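Local coordinates for esterase (Staphylococcus aureus subsp. aureus USA300_TCH1516, PDB 3D7R), which probably hydrolyses ester bonds, as a putative esterase of the alpha/beta hydrolase fold whose natural substrate is not established, at residues S180-L185 with P191-L196; D204-N209 with P240-R245; E254-V259 with Q278-H283. One frame throughout, in Å; residues are numbered along the deposited sequence.

Contact 1: S180-L185 with P191-L196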
loop_
_atom_site.group_PDB
_atom_site.type_symbol
_atom_site.label_atom_id
_atom_site.label_comp_id
_atom_site.label_asym_id
_atom_site.label_seq_id
_atom_site.Cartn_x
_atom_site.Cartn_y
_atom_site.Cartn_z
ATOM N N SER A 180 -5.641 -7.514 1.960
ATOM C CA SER A 180 -6.225 -8.617 1.195
ATOM C C SER A 180 -5.268 -9.826 1.087
ATOM O O SER A 180 -5.690 -10.989 1.188
ATOM C CB SER A 180 -6.641 -8.115 -0.191
ATOM O OG SER A 180 -7.027 -9.190 -1.014
ATOM N N PHE A 181 -3.983 -9.557 0.895
ATOM C CA PHE A 181 -2.990 -10.631 0.814
ATOM C C PHE A 181 -2.835 -11.379 2.154
ATOM O O PHE A 181 -2.766 -12.599 2.188
ATOM C CB PHE A 181 -1.638 -10.107 0.295
ATOM C CG PHE A 181 -0.518 -11.132 0.391
ATOM C CD1 PHE A 181 -0.514 -12.253 -0.429
ATOM C CD2 PHE A 181 0.514 -10.975 1.328
ATOM C CE1 PHE A 181 0.490 -13.221 -0.316
ATOM C CE2 PHE A 181 1.538 -11.938 1.434
ATOM C CZ PHE A 181 1.522 -13.044 0.613
ATOM N N VAL A 182 -2.789 -10.651 3.265
ATOM C CA VAL A 182 -2.688 -11.306 4.582
ATOM C C VAL A 182 -3.972 -12.104 4.883
ATOM O O VAL A 182 -3.924 -13.179 5.484
ATOM C CB VAL A 182 -2.342 -10.275 5.691
ATOM C CG1 VAL A 182 -2.449 -10.906 7.086
ATOM C CG2 VAL A 182 -0.928 -9.686 5.424
ATOM N N GLN A 183 -5.110 -11.581 4.438
ATOM C CA GLN A 183 -6.387 -12.285 4.552
ATOM C C GLN A 183 -6.372 -13.584 3.741
ATOM O O GLN A 183 -6.899 -14.615 4.185
ATOM C CB GLN A 183 -7.533 -11.376 4.105
ATOM C CG GLN A 183 -7.886 -10.266 5.095
ATOM C CD GLN A 183 -8.867 -9.226 4.536
ATOM O OE1 GLN A 183 -8.944 -9.021 3.328
ATOM N NE2 GLN A 183 -9.608 -8.561 5.424
ATOM N N SER A 184 -5.759 -13.537 2.561
ATOM C CA SER A 184 -5.525 -14.745 1.765
ATOM C C SER A 184 -4.668 -15.785 2.501
ATOM O O SER A 184 -5.016 -16.978 2.541
ATOM C CB SER A 184 -4.892 -14.383 0.426
ATOM O OG SER A 184 -4.624 -15.554 -0.326
ATOM N N LEU A 185 -3.571 -15.337 3.097
ATOM C CA LEU A 185 -2.725 -16.218 3.909
ATOM C C LEU A 185 -3.540 -16.875 5.029
ATOM O O LEU A 185 -3.464 -18.091 5.241
ATOM C CB LEU A 185 -1.561 -15.429 4.527
ATOM C CG LEU A 185 -0.526 -14.797 3.588
ATOM C CD1 LEU A 185 0.444 -13.925 4.382
ATOM C CD2 LEU A 185 0.242 -15.839 2.808
ATOM N N PRO A 191 1.536 -19.546 7.076
ATOM C CA PRO A 191 2.190 -18.751 8.120
ATOM C C PRO A 191 1.996 -17.240 7.888
ATOM O O PRO A 191 2.204 -16.748 6.773
ATOM C CB PRO A 191 3.673 -19.135 7.979
ATOM C CG PRO A 191 3.627 -20.579 7.455
ATOM C CD PRO A 191 2.437 -20.576 6.502
ATOM N N LEU A 192 1.598 -16.526 8.937
ATOM C CA LEU A 192 1.246 -15.108 8.855
ATOM C C LEU A 192 2.437 -14.210 9.235
ATOM O O LEU A 192 3.274 -14.616 10.035
ATOM C CB LEU A 192 0.090 -14.820 9.808
ATOM C CG LEU A 192 -1.236 -15.553 9.589
ATOM C CD1 LEU A 192 -2.207 -15.256 10.742
ATOM C CD2 LEU A 192 -1.847 -15.156 8.242
ATOM N N PRO A 193 2.491 -12.974 8.698
ATOM C CA PRO A 193 3.563 -12.043 9.105
ATOM C C PRO A 193 3.360 -11.644 10.566
ATOM O O PRO A 193 2.249 -11.756 11.088
ATOM C CB PRO A 193 3.362 -10.839 8.184
ATOM C CG PRO A 193 1.852 -10.872 7.848
ATOM C CD PRO A 193 1.554 -12.361 7.731
ATOM N N ASN A 194 4.423 -11.203 11.219
ATOM C CA ASN A 194 4.370 -10.788 12.622
ATOM C C ASN A 194 3.422 -9.600 12.822
ATOM O O ASN A 194 2.753 -9.476 13.858
ATOM C CB ASN A 194 5.788 -10.394 13.051
ATOM C CG ASN A 194 5.881 -10.042 14.520
ATOM O OD1 ASN A 194 6.208 -8.904 14.876
ATOM N ND2 ASN A 194 5.592 -11.016 15.384
ATOM N N LYS A 195 3.393 -8.704 11.835
ATOM C CA LYS A 195 2.557 -7.504 11.928
ATOM C C LYS A 195 2.119 -7.078 10.542
ATOM O O LYS A 195 2.767 -7.432 9.555
ATOM C CB LYS A 195 3.318 -6.339 12.601
ATOM C CG LYS A 195 3.679 -6.551 14.082
ATOM C CD LYS A 195 4.519 -5.356 14.634
ATOM C CE LYS A 195 4.817 -5.552 16.138
ATOM N NZ LYS A 195 6.000 -6.462 16.310
ATOM N N LEU A 196 1.033 -6.301 10.476
ATOM C CA LEU A 196 0.532 -5.735 9.207
ATOM C C LEU A 196 0.369 -4.216 9.320
ATOM O O LEU A 196 -0.319 -3.731 10.234
ATOM C CB LEU A 196 -0.817 -6.368 8.808
ATOM C CG LEU A 196 -1.548 -5.769 7.581
ATOM C CD1 LEU A 196 -0.657 -5.873 6.321
ATOM C CD2 LEU A 196 -2.893 -6.488 7.379
#

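Contact 2: D204-N209 with P240-R245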
loop_
_atom_site.group_PDB
_atom_site.type_symbol
_atom_site.label_atom_id
_atom_site.label_comp_id
_atom_site.label_asym_id
_atom_site.label_seq_id
_atom_site.Cartn_x
_atom_site.Cartn_y
_atom_site.Cartn_z
ATOM N N ASP A 204 -12.237 0.010 0.620
ATOM C CA ASP A 204 -13.426 -0.289 -0.166
ATOM C C ASP A 204 -13.215 0.400 -1.509
ATOM O O ASP A 204 -13.209 1.628 -1.565
ATOM C CB ASP A 204 -14.663 0.251 0.577
ATOM C CG ASP A 204 -15.975 0.078 -0.200
ATOM O OD1 ASP A 204 -15.974 -0.421 -1.346
ATOM O OD2 ASP A 204 -17.023 0.475 0.357
ATOM N N ALA A 205 -13.014 -0.380 -2.575
ATOM C CA ALA A 205 -12.703 0.181 -3.892
ATOM C C ALA A 205 -13.866 0.935 -4.552
ATOM O O ALA A 205 -13.662 1.657 -5.530
ATOM C CB ALA A 205 -12.189 -0.903 -4.840
ATOM N N THR A 206 -15.084 0.744 -4.048
ATOM C CA THR A 206 -16.250 1.441 -4.602
ATOM C C THR A 206 -16.308 2.894 -4.145
ATOM O O THR A 206 -16.886 3.740 -4.844
ATOM C CB THR A 206 -17.582 0.798 -4.187
ATOM O OG1 THR A 206 -17.743 0.922 -2.771
ATOM C CG2 THR A 206 -17.631 -0.675 -4.575
ATOM N N LEU A 207 -15.712 3.166 -2.978
ATOM C CA LEU A 207 -15.748 4.492 -2.341
ATOM C C LEU A 207 -17.177 5.050 -2.298
ATOM O O LEU A 207 -17.414 6.233 -2.577
ATOM C CB LEU A 207 -14.762 5.470 -3.022
ATOM C CG LEU A 207 -13.269 5.298 -2.701
ATOM C CD1 LEU A 207 -12.392 5.983 -3.748
ATOM C CD2 LEU A 207 -12.911 5.789 -1.283
ATOM N N SER A 208 -18.111 4.176 -1.924
ATOM C CA SER A 208 -19.542 4.466 -1.919
ATOM C C SER A 208 -20.089 4.619 -0.488
ATOM O O SER A 208 -21.279 4.826 -0.314
ATOM C CB SER A 208 -20.303 3.337 -2.621
ATOM O OG SER A 208 -20.171 2.129 -1.880
ATOM N N ASN A 209 -19.222 4.501 0.520
ATOM C CA ASN A 209 -19.619 4.664 1.928
ATOM C C ASN A 209 -20.453 5.929 2.083
ATOM O O ASN A 209 -19.986 7.022 1.750
ATOM C CB ASN A 209 -18.368 4.742 2.824
ATOM C CG ASN A 209 -18.699 4.660 4.331
ATOM O OD1 ASN A 209 -19.715 5.183 4.786
ATOM N ND2 ASN A 209 -17.824 4.007 5.105
ATOM N N PRO A 240 -16.761 -8.245 -9.228
ATOM C CA PRO A 240 -17.372 -7.031 -8.650
ATOM C C PRO A 240 -16.391 -6.321 -7.716
ATOM O O PRO A 240 -15.620 -6.992 -7.004
ATOM C CB PRO A 240 -18.548 -7.566 -7.835
ATOM C CG PRO A 240 -18.765 -8.964 -8.289
ATOM C CD PRO A 240 -17.457 -9.474 -8.812
ATOM N N LEU A 241 -16.423 -4.987 -7.709
ATOM C CA LEU A 241 -15.546 -4.205 -6.821
ATOM C C LEU A 241 -15.741 -4.545 -5.344
ATOM O O LEU A 241 -14.848 -4.305 -4.514
ATOM C CB LEU A 241 -15.731 -2.689 -7.059
ATOM C CG LEU A 241 -15.256 -2.170 -8.431
ATOM C CD1 LEU A 241 -15.311 -0.644 -8.507
ATOM C CD2 LEU A 241 -13.863 -2.660 -8.769
ATOM N N THR A 242 -16.908 -5.096 -5.011
ATOM C CA THR A 242 -17.217 -5.456 -3.617
ATOM C C THR A 242 -16.607 -6.810 -3.184
ATOM O O THR A 242 -16.624 -7.138 -1.990
ATOM C CB THR A 242 -18.739 -5.510 -3.368
ATOM O OG1 THR A 242 -19.322 -6.419 -4.294
ATOM C CG2 THR A 242 -19.388 -4.123 -3.552
ATOM N N ASP A 243 -16.098 -7.592 -4.147
ATOM C CA ASP A 243 -15.375 -8.835 -3.837
ATOM C C ASP A 243 -14.341 -8.524 -2.764
ATOM O O ASP A 243 -13.595 -7.545 -2.871
ATOM C CB ASP A 243 -14.684 -9.397 -5.094
ATOM C CG ASP A 243 -14.045 -10.769 -4.867
ATOM O OD1 ASP A 243 -14.445 -11.730 -5.549
ATOM O OD2 ASP A 243 -13.149 -10.923 -4.017
ATOM N N LYS A 244 -14.304 -9.345 -1.724
ATOM C CA LYS A 244 -13.406 -9.121 -0.601
ATOM C C LYS A 244 -11.924 -9.096 -0.991
ATOM O O LYS A 244 -11.105 -8.519 -0.286
ATOM C CB LYS A 244 -13.652 -10.162 0.486
ATOM C CG LYS A 244 -13.330 -11.627 0.096
ATOM C CD LYS A 244 -13.696 -12.595 1.243
ATOM C CE LYS A 244 -13.169 -13.997 0.988
ATOM N NZ LYS A 244 -13.944 -14.653 -0.098
ATOM N N ARG A 245 -11.555 -9.725 -2.104
ATOM C CA ARG A 245 -10.145 -9.657 -2.507
ATOM C C ARG A 245 -9.769 -8.264 -3.033
ATOM O O ARG A 245 -8.599 -7.861 -2.985
ATOM C CB ARG A 245 -9.813 -10.732 -3.553
ATOM C CG ARG A 245 -10.156 -12.172 -3.145
ATOM C CD ARG A 245 -10.195 -13.064 -4.405
ATOM N NE ARG A 245 -8.846 -13.167 -4.917
ATOM C CZ ARG A 245 -8.492 -13.406 -6.174
ATOM N NH1 ARG A 245 -9.393 -13.576 -7.151
ATOM N NH2 ARG A 245 -7.202 -13.475 -6.440
#

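Contact 3: E254-V259 with Q278-H283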
loop_
_atom_site.group_PDB
_atom_site.type_symbol
_atom_site.label_atom_id
_atom_site.label_comp_id
_atom_site.label_asym_id
_atom_site.label_seq_id
_atom_site.Cartn_x
_atom_site.Cartn_y
_atom_site.Cartn_z
ATOM N N GLU A 254 -11.165 -12.110 11.803
ATOM C CA GLU A 254 -10.789 -13.039 12.876
ATOM C C GLU A 254 -9.534 -13.834 12.532
ATOM O O GLU A 254 -9.504 -14.536 11.513
ATOM C CB GLU A 254 -11.956 -13.979 13.206
ATOM C CG GLU A 254 -13.236 -13.217 13.584
ATOM C CD GLU A 254 -14.399 -14.136 13.997
ATOM O OE1 GLU A 254 -14.256 -15.364 13.892
ATOM O OE2 GLU A 254 -15.455 -13.629 14.429
ATOM N N GLY A 255 -8.509 -13.706 13.381
ATOM C CA GLY A 255 -7.234 -14.395 13.199
ATOM C C GLY A 255 -6.104 -13.559 12.590
ATOM O O GLY A 255 -4.986 -14.033 12.452
ATOM N N LEU A 256 -6.392 -12.316 12.213
ATOM C CA LEU A 256 -5.366 -11.439 11.650
ATOM C C LEU A 256 -4.231 -11.191 12.656
ATOM O O LEU A 256 -4.457 -11.221 13.873
ATOM C CB LEU A 256 -5.980 -10.099 11.201
ATOM C CG LEU A 256 -6.763 -10.098 9.875
ATOM C CD1 LEU A 256 -7.439 -8.766 9.633
ATOM C CD2 LEU A 256 -5.806 -10.416 8.714
ATOM N N PRO A 257 -3.012 -10.930 12.152
ATOM C CA PRO A 257 -1.951 -10.477 13.059
ATOM C C PRO A 257 -2.250 -9.030 13.478
ATOM O O PRO A 257 -3.156 -8.404 12.893
ATOM C CB PRO A 257 -0.694 -10.532 12.169
ATOM C CG PRO A 257 -1.209 -10.262 10.804
ATOM C CD PRO A 257 -2.552 -10.986 10.752
ATOM N N PRO A 258 -1.522 -8.498 14.490
ATOM C CA PRO A 258 -1.715 -7.102 14.891
ATOM C C PRO A 258 -1.623 -6.147 13.694
ATOM O O PRO A 258 -0.712 -6.282 12.878
ATOM C CB PRO A 258 -0.545 -6.846 15.855
ATOM C CG PRO A 258 -0.272 -8.194 16.455
ATOM C CD PRO A 258 -0.512 -9.179 15.331
ATOM N N VAL A 259 -2.561 -5.208 13.612
ATOM C CA VAL A 259 -2.630 -4.233 12.492
ATOM C C VAL A 259 -2.346 -2.819 13.010
ATOM O O VAL A 259 -2.804 -2.444 14.111
ATOM C CB VAL A 259 -4.003 -4.313 11.721
ATOM C CG1 VAL A 259 -4.089 -3.256 10.576
ATOM C CG2 VAL A 259 -4.232 -5.711 11.120
ATOM N N GLN A 278 -13.612 -0.167 13.728
ATOM C CA GLN A 278 -14.751 -0.651 14.526
ATOM C C GLN A 278 -14.936 -2.167 14.391
ATOM O O GLN A 278 -15.177 -2.875 15.381
ATOM C CB GLN A 278 -16.040 0.092 14.134
ATOM C CG GLN A 278 -16.159 1.523 14.734
ATOM C CD GLN A 278 -16.216 1.507 16.255
ATOM O OE1 GLN A 278 -16.963 0.732 16.838
ATOM N NE2 GLN A 278 -15.432 2.363 16.901
HETATM N N MSE A 279 -14.807 -2.676 13.159
HETATM C CA MSE A 279 -14.920 -4.119 12.926
HETATM C C MSE A 279 -13.799 -4.919 13.626
HETATM O O MSE A 279 -14.051 -5.963 14.210
HETATM C CB MSE A 279 -14.941 -4.435 11.419
HETATM C CG MSE A 279 -16.134 -3.860 10.685
HETATM SE SE MSE A 279 -15.795 -3.974 8.740
HETATM C CE MSE A 279 -15.673 -5.894 8.588
HETATM N N MSE A 280 -12.568 -4.429 13.547
HETATM C CA MSE A 280 -11.427 -5.053 14.266
HETATM C C MSE A 280 -11.665 -5.108 15.783
HETATM O O MSE A 280 -11.455 -6.142 16.436
HETATM C CB MSE A 280 -10.146 -4.266 13.969
HETATM C CG MSE A 280 -9.728 -4.341 12.497
HETATM SE SE MSE A 280 -8.944 -6.108 12.087
HETATM C CE MSE A 280 -7.263 -5.862 13.007
ATOM N N LEU A 281 -12.116 -3.982 16.336
ATOM C CA LEU A 281 -12.412 -3.865 17.757
ATOM C C LEU A 281 -13.496 -4.854 18.180
ATOM O O LEU A 281 -13.327 -5.597 19.153
ATOM C CB LEU A 281 -12.822 -2.418 18.073
ATOM C CG LEU A 281 -11.650 -1.418 17.976
ATOM C CD1 LEU A 281 -12.195 0.007 18.087
ATOM C CD2 LEU A 281 -10.588 -1.700 19.045
ATOM N N GLN A 282 -14.591 -4.873 17.425
ATOM C CA GLN A 282 -15.712 -5.802 17.665
ATOM C C GLN A 282 -15.278 -7.261 17.670
ATOM O O GLN A 282 -15.800 -8.061 18.438
ATOM C CB GLN A 282 -16.788 -5.605 16.611
ATOM C CG GLN A 282 -18.061 -6.433 16.841
ATOM C CD GLN A 282 -19.082 -6.189 15.770
ATOM O OE1 GLN A 282 -18.785 -6.320 14.586
ATOM N NE2 GLN A 282 -20.300 -5.812 16.174
ATOM N N HIS A 283 -14.332 -7.601 16.800
ATOM C CA HIS A 283 -13.837 -8.968 16.726
ATOM C C HIS A 283 -12.626 -9.220 17.610
ATOM O O HIS A 283 -11.969 -10.240 17.461
ATOM C CB HIS A 283 -13.578 -9.377 15.274
ATOM C CG HIS A 283 -14.838 -9.574 14.497
ATOM N ND1 HIS A 283 -15.498 -10.784 14.451
ATOM C CD2 HIS A 283 -15.601 -8.702 13.797
ATOM C CE1 HIS A 283 -16.602 -10.652 13.735
ATOM N NE2 HIS A 283 -16.690 -9.397 13.331
#

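Contact 1: S180-L185 with P191-L196
Val182 and Leu185, one turn apart on helix 173-187, press against Leu192 and Pro193 on the chain leading into strand 195-199, and Leu196 in the strand. The two segments belong to a beta-alpha-beta crossover of the alpha/beta hydrolase fold, in which strand 166-171, this helix and strand 195-199 follow one another. The two helix side chains form a ridge, and the incoming chain fits round it. Val182 CG2 enters the hollow between Pro193 and Leu196. It lies 3.9 Å from Pro193 CG, the two side chains meeting tip to tip, and 3.9 Å from Leu196 CD1, where they lie side by side, pointing opposite ways. Val182 CG2 is anti to the carbonyl carbon, and CG1 is anti to the backbone N (chi1 171°). The second branch is thus the one that fills the hollow. CG1 is turned to Leu192 and makes a looser contact, 4.4 Å from its CD2. Leu192 works as a bump in the other direction. Its CD2 rests on the helix surface, 3.7 Å from Leu185 CB and 4.0 Å from Val182 O. No hydrogen bond joins the two segments; the contact between them is apolar packing. Val168 of strand 166-171 touches Val182, Pro193 and Leu196, and Tyr154 of helix 143-161 touches Leu185 and Pro193. The Leu185 and Pro193 side chains meet at a slant, with Leu185 CD1 3.9 Å from Pro193 CD.

Contact 2: D204-N209 with P240-R245
This is a small, mainly apolar contact between two loops, with Thr206 packed on Leu241 and Thr242. One loop runs from strand 195-199 to helix 214-219, and the other from helix 225-236 to strand 259-264. The methyl of Thr206 does most of the touching. Its CG2 lies 3.7 Å from Leu241 CB, and these side chains run antiparallel to one another. The same CG2 is 4.0 Å from Thr242 CG2. Leu241 CD1 reaches back to 4.1 Å from Ala205 O. The threonine is split by its torsion: chi1 of 65° sets OG1 between the backbone N and the carbonyl carbon and leaves CG2 to face the other loop. OG1 donates to Asp204 OD1 at 2.6 Å and accepts from Ser208 OG at 2.9 Å, which fixes the rotation of the side chain. Thr206 N also donates to Asp204 OD1, and both donors come from one face of the carboxylate. Ser247 OG bonds to Ala205 N and Leu241 O, bridging the loops by a polar route. Each segment contains a type I beta turn, Asp204 to Leu207 and Pro240 to Asp243. An Asx turn starts with the first one (Asp204 OD1 with Thr206 N), and another begins where the second ends (Asp243 OD2 with Arg245 N).

Contact 3: E254-V259 with Q278-H283
His283 and Glu254 cross at a slant, with the imidazole and carboxylate planes 54° apart. The carboxylate comes to the ring edge, and ND1 donates to Glu254 OE2 at 2.8 Å. OE2 lies close to the ring plane, 14° out of it, and offers its anti lone pair, away from OE1. The bond is bent, with an N-H...O angle of 133°. Beyond CG the glutamate chain is extended, and Glu254 CG stands above the ring plane near His283 ND1, 3.4 Å from it. A negative carboxylate here would probably favour a protonated imidazole. His283 is the first residue to leave helical geometry after helix 270-282, so this bond ties the end of that helix to the loop ahead of strand 259-264. In the alpha/beta hydrolase fold this helix links strand 259-264 to the neighbouring parallel strand 287-292, as a beta-alpha-beta crossover. Deeper in, selenomethionine Met280 lies at about a right angle to both Leu256 and Val259. Its chain bends at chi2 and again at chi3, which folds the end of the side chain towards the loop. SE sits 3.9 Å from Leu256 CD1. The terminal CE meets the flank of Val259, 3.6 Å from CG2 and 3.8 Å from CB. Ile287 of strand 287-292 touches both Met280 and Val259, while Leu256 also packs on Leu179, Val182 and Leu186 of helix 173-187.

The three contacts follow one another along the chain. Contacts 1 and 3 are close neighbours, their centres about 12 Å apart. They meet where strand 195-199 pairs with the start of strand 259-264: Leu196 N is 3.0 Å from Pro258 O, a probable hydrogen bond. Pro193 O also lies 3.4 Å from Pro257 CB. Val182 of contact 1 touches Leu256 and Pro257 of contact 3. Contact 2 lies farther away, its centre about 20 Å from that of contact 1. The helix of contact 1 still reaches it, since Ser180 OG is 2.9 Å from Arg245 O, a probable hydrogen bond. Contacts 2 and 3 do not touch; their nearest atoms are about 9 Å apart.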